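PDB 3TNL: shikimate dehydrogenase (NADP(+)) from Listeria monocytogenes, which catalyses the reversible, NADPH-linked reduction of 3-dehydroshikimate to shikimate, a step in the chorismate pathway that leads to the aromatic amino acids. Local coordinates for residues Q84-R87 with A88-L91; C170-A173 with A174-G177. All blocks are in the same frame, centred on the assembly; numbering follows the deposited sequence. Where two conformers were deposited one is given.

Contact 1 (Q84-R87 with A88-L91)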
loop_
_atom_site.group_PDB
_atom_site.type_symbol
_atom_site.label_atom_id
_atom_site.label_comp_id
_atom_site.label_asym_id
_atom_site.label_seq_id
_atom_site.Cartn_x
_atom_site.Cartn_y
_atom_site.Cartn_z
ATOM N N GLN B 84 7.825 -10.883 3.213
ATOM C CA GLN B 84 8.017 -11.504 1.895
ATOM C C GLN B 84 7.181 -10.786 0.853
ATOM O O GLN B 84 7.647 -10.469 -0.258
ATOM C CB GLN B 84 7.674 -12.995 1.921
ATOM C CG GLN B 84 8.605 -13.822 2.769
ATOM C CD GLN B 84 8.564 -15.309 2.449
ATOM O OE1 GLN B 84 7.819 -15.754 1.570
ATOM N NE2 GLN B 84 9.378 -16.090 3.165
ATOM N N GLY B 85 5.954 -10.448 1.237
ATOM C CA GLY B 85 5.057 -9.756 0.330
ATOM C C GLY B 85 5.581 -8.366 -0.037
ATOM O O GLY B 85 5.557 -7.961 -1.211
ATOM N N PHE B 86 6.135 -7.665 0.959
ATOM C CA PHE B 86 6.692 -6.329 0.710
ATOM C C PHE B 86 7.899 -6.411 -0.213
ATOM O O PHE B 86 8.099 -5.561 -1.049
ATOM C CB PHE B 86 7.131 -5.634 1.999
ATOM C CG PHE B 86 6.002 -5.078 2.845
ATOM C CD1 PHE B 86 4.678 -5.022 2.395
ATOM C CD2 PHE B 86 6.301 -4.546 4.079
ATOM C CE1 PHE B 86 3.659 -4.449 3.210
ATOM C CE2 PHE B 86 5.345 -3.957 4.864
ATOM C CZ PHE B 86 4.000 -3.890 4.436
ATOM N N ARG B 87 8.690 -7.462 -0.102
ATOM C CA ARG B 87 9.808 -7.658 -1.033
ATOM C C ARG B 87 9.248 -7.787 -2.464
ATOM O O ARG B 87 9.715 -7.150 -3.409
ATOM C CB ARG B 87 10.594 -8.926 -0.715
ATOM C CG ARG B 87 11.466 -8.892 0.544
ATOM C CD ARG B 87 12.163 -10.220 0.721
ATOM N NE ARG B 87 13.001 -10.295 1.914
ATOM C CZ ARG B 87 14.285 -9.938 1.965
ATOM N NH1 ARG B 87 14.963 -10.079 3.104
ATOM N NH2 ARG B 87 14.904 -9.477 0.893
ATOM N N ALA B 88 8.230 -8.626 -2.620
ATOM C CA ALA B 88 7.639 -8.893 -3.937
ATOM C C ALA B 88 6.893 -7.721 -4.517
ATOM O O ALA B 88 6.773 -7.625 -5.734
ATOM C CB ALA B 88 6.759 -10.167 -3.888
ATOM N N MET B 89 6.370 -6.847 -3.652
ATOM C CA MET B 89 5.709 -5.599 -4.065
ATOM C C MET B 89 6.714 -4.483 -4.348
ATOM O O MET B 89 6.318 -3.401 -4.766
ATOM C CB MET B 89 4.764 -5.102 -2.958
ATOM C CG MET B 89 3.581 -5.988 -2.682
ATOM S SD MET B 89 2.782 -5.695 -1.090
ATOM C CE MET B 89 2.107 -4.054 -1.299
ATOM N N ASN B 90 7.982 -4.748 -4.059
ATOM C CA ASN B 90 9.081 -3.783 -4.214
ATOM C C ASN B 90 8.867 -2.487 -3.430
ATOM O O ASN B 90 9.189 -1.408 -3.913
ATOM C CB ASN B 90 9.333 -3.444 -5.693
ATOM C CG ASN B 90 10.727 -2.884 -5.931
ATOM O OD1 ASN B 90 11.673 -3.255 -5.226
ATOM N ND2 ASN B 90 10.870 -2.024 -6.935
ATOM N N LEU B 91 8.330 -2.586 -2.214
ATOM C CA LEU B 91 8.188 -1.387 -1.384
ATOM C C LEU B 91 9.549 -0.796 -1.060
ATOM O O LEU B 91 10.505 -1.509 -0.766
ATOM C CB LEU B 91 7.483 -1.665 -0.063
ATOM C CG LEU B 91 6.017 -2.080 -0.095
ATOM C CD1 LEU B 91 5.412 -1.683 1.282
ATOM C CD2 LEU B 91 5.238 -1.508 -1.252
#
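With CG beside its backbone N (chi1 -76°), Phe-86 sends its ring out from the last turn of helix 79-88, and Leu-91, whose CG is likewise beside its own N (chi1 -66°), swings CD1 over one face of that ring. This CH-pi contact puts Leu-91 CD1 3.7 Å from the centroid of the Phe-86 ring, displaced slightly toward CD1, the ring carbon it approaches most closely. Met-89 comes to the same ring from another direction: its SD lies near the ring plane, 4.0 Å from Phe-86 CD1, an edge-on Met-aromatic contact. The Met-89 side chain runs past the Gly-85 carbonyl, with Met-89 CG 3.2 Å from Gly-85 O. The backbone closes in a Schellman motif. Leu-91 N reaches back to Phe-86 O (3.2 Å), and Asn-90 takes the positive phi (57°) that asparagine tolerates well; its N-H bonds to Arg-87 O, with Asn-90 N 3.0 Å from that oxygen. Beyond the turn, Trp-94 meets the Phe-86 ring, while Phe-72 of the second subunit packs on Met-89. Arg-87 turns away to a salt bridge with Asp-109 and the carbonyl of Tyr-107. The chemistry is thus apolar around the ring, while the last-turn carbonyls of Phe-86 and Arg-87 receive the N-H groups of Leu-91 and Asn-90.

Contact 2 (C170-A173 with A174-G177)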
loop_
_atom_site.group_PDB
_atom_site.type_symbol
_atom_site.label_atom_id
_atom_site.label_comp_id
_atom_site.label_asym_id
_atom_site.label_seq_id
_atom_site.Cartn_x
_atom_site.Cartn_y
_atom_site.Cartn_z
ATOM N N CYS B 170 19.226 4.473 25.549
ATOM C CA CYS B 170 20.491 4.184 26.263
ATOM C C CYS B 170 21.611 3.783 25.313
ATOM O O CYS B 170 22.724 4.312 25.415
ATOM C CB CYS B 170 20.321 3.095 27.301
ATOM S SG CYS B 170 19.378 3.549 28.769
ATOM N N ILE B 171 21.310 2.850 24.403
ATOM C CA ILE B 171 22.292 2.364 23.433
ATOM C C ILE B 171 22.749 3.500 22.559
ATOM O O ILE B 171 23.944 3.748 22.420
ATOM C CB ILE B 171 21.692 1.243 22.547
ATOM C CG1 ILE B 171 21.456 -0.004 23.385
ATOM C CG2 ILE B 171 22.630 0.889 21.382
ATOM C CD1 ILE B 171 22.716 -0.596 23.949
ATOM N N GLN B 172 21.798 4.223 21.999
ATOM C CA GLN B 172 22.155 5.344 21.081
ATOM C C GLN B 172 22.976 6.434 21.800
ATOM O O GLN B 172 23.956 6.965 21.269
ATOM C CB GLN B 172 20.952 5.998 20.390
ATOM C CG GLN B 172 21.398 6.786 19.190
ATOM C CD GLN B 172 21.955 5.876 18.091
ATOM O OE1 GLN B 172 21.254 4.988 17.607
ATOM N NE2 GLN B 172 23.219 6.089 17.710
ATOM N N ALA B 173 22.581 6.745 23.029
ATOM C CA ALA B 173 23.292 7.754 23.809
ATOM C C ALA B 173 24.743 7.303 23.995
ATOM O O ALA B 173 25.660 8.092 23.799
ATOM C CB ALA B 173 22.613 7.965 25.166
ATOM N N ALA B 174 24.951 6.024 24.329
ATOM C CA ALA B 174 26.307 5.472 24.512
ATOM C C ALA B 174 27.113 5.517 23.208
ATOM O O ALA B 174 28.292 5.912 23.214
ATOM C CB ALA B 174 26.246 4.070 25.014
ATOM N N LEU B 175 26.486 5.101 22.108
ATOM C CA LEU B 175 27.144 5.156 20.785
ATOM C C LEU B 175 27.473 6.595 20.391
ATOM O O LEU B 175 28.479 6.824 19.711
ATOM C CB LEU B 175 26.252 4.510 19.706
ATOM C CG LEU B 175 26.067 2.999 19.813
ATOM C CD1 LEU B 175 25.016 2.507 18.867
ATOM C CD2 LEU B 175 27.411 2.234 19.606
ATOM N N ASP B 176 26.670 7.577 20.799
ATOM C CA ASP B 176 26.871 8.978 20.457
ATOM C C ASP B 176 27.852 9.722 21.371
ATOM O O ASP B 176 28.098 10.909 21.179
ATOM C CB ASP B 176 25.538 9.729 20.493
ATOM C CG ASP B 176 24.582 9.311 19.380
ATOM O OD1 ASP B 176 24.865 8.330 18.649
ATOM O OD2 ASP B 176 23.518 9.965 19.302
ATOM N N GLY B 177 28.342 9.086 22.412
ATOM C CA GLY B 177 29.335 9.739 23.256
ATOM C C GLY B 177 28.941 10.213 24.638
ATOM O O GLY B 177 29.700 10.940 25.256
#
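The last turns of helix 164-175, the crossover helix between parallel strands 156-160 and 180-185, are tied along one side by Gln-172 and Asp-176, one turn apart. Gln-172 NE2 donates to Asp-176 OD1 at 2.9 Å, almost straight. The oxygen is met on its syn side, 30° out of the carboxylate plane, whereas the bond lies nearly in the plane of the amide. The glutamine bends at chi2 (67°) to bring its amide round to the acid. Asp-176 N also donates to Gln-172 O at 2.8 Å, so the two residues are joined through main chain and side chain. This beta-alpha-beta unit belongs to the Rossmann-type domain that binds the dinucleotide, and its helix ends in a Schellman motif at Gly-177. Glycine suits that position because phi is 108°, where a CB would press against the preceding carbonyl oxygen. On another side of the helix Ile-171, in the conformer given here, and Leu-175 lie side by side, CG2 of Ile-171 3.8 Å from CD1 of Leu-175. Ile-171 packs on Leu-117, Val-118 and Ile-201; the small Ala-174 also fits against Ile-201. Leu-175, although exposed, touches Ala-114 and Thr-205.

In the fold
Both contacts finish a helix with a Schellman motif, but they hold different elements, and their centres lie about 33 Å apart. Contact 1 is the more buried: it ends helix 79-88 within the substrate-binding domain, beside strand 38-44 and against the second subunit, so aromatic, sulfur and aliphatic groups dominate. Contact 2, only partly buried, ends helix 164-175 in the dinucleotide-binding domain and touches no other chain of the assembly. There an amide-carboxylate bond runs along a partly exposed side, while alanine, cysteine and isoleucine serve the buried sides. The positive-phi residue differs in type too, asparagine in contact 1 and glycine in contact 2.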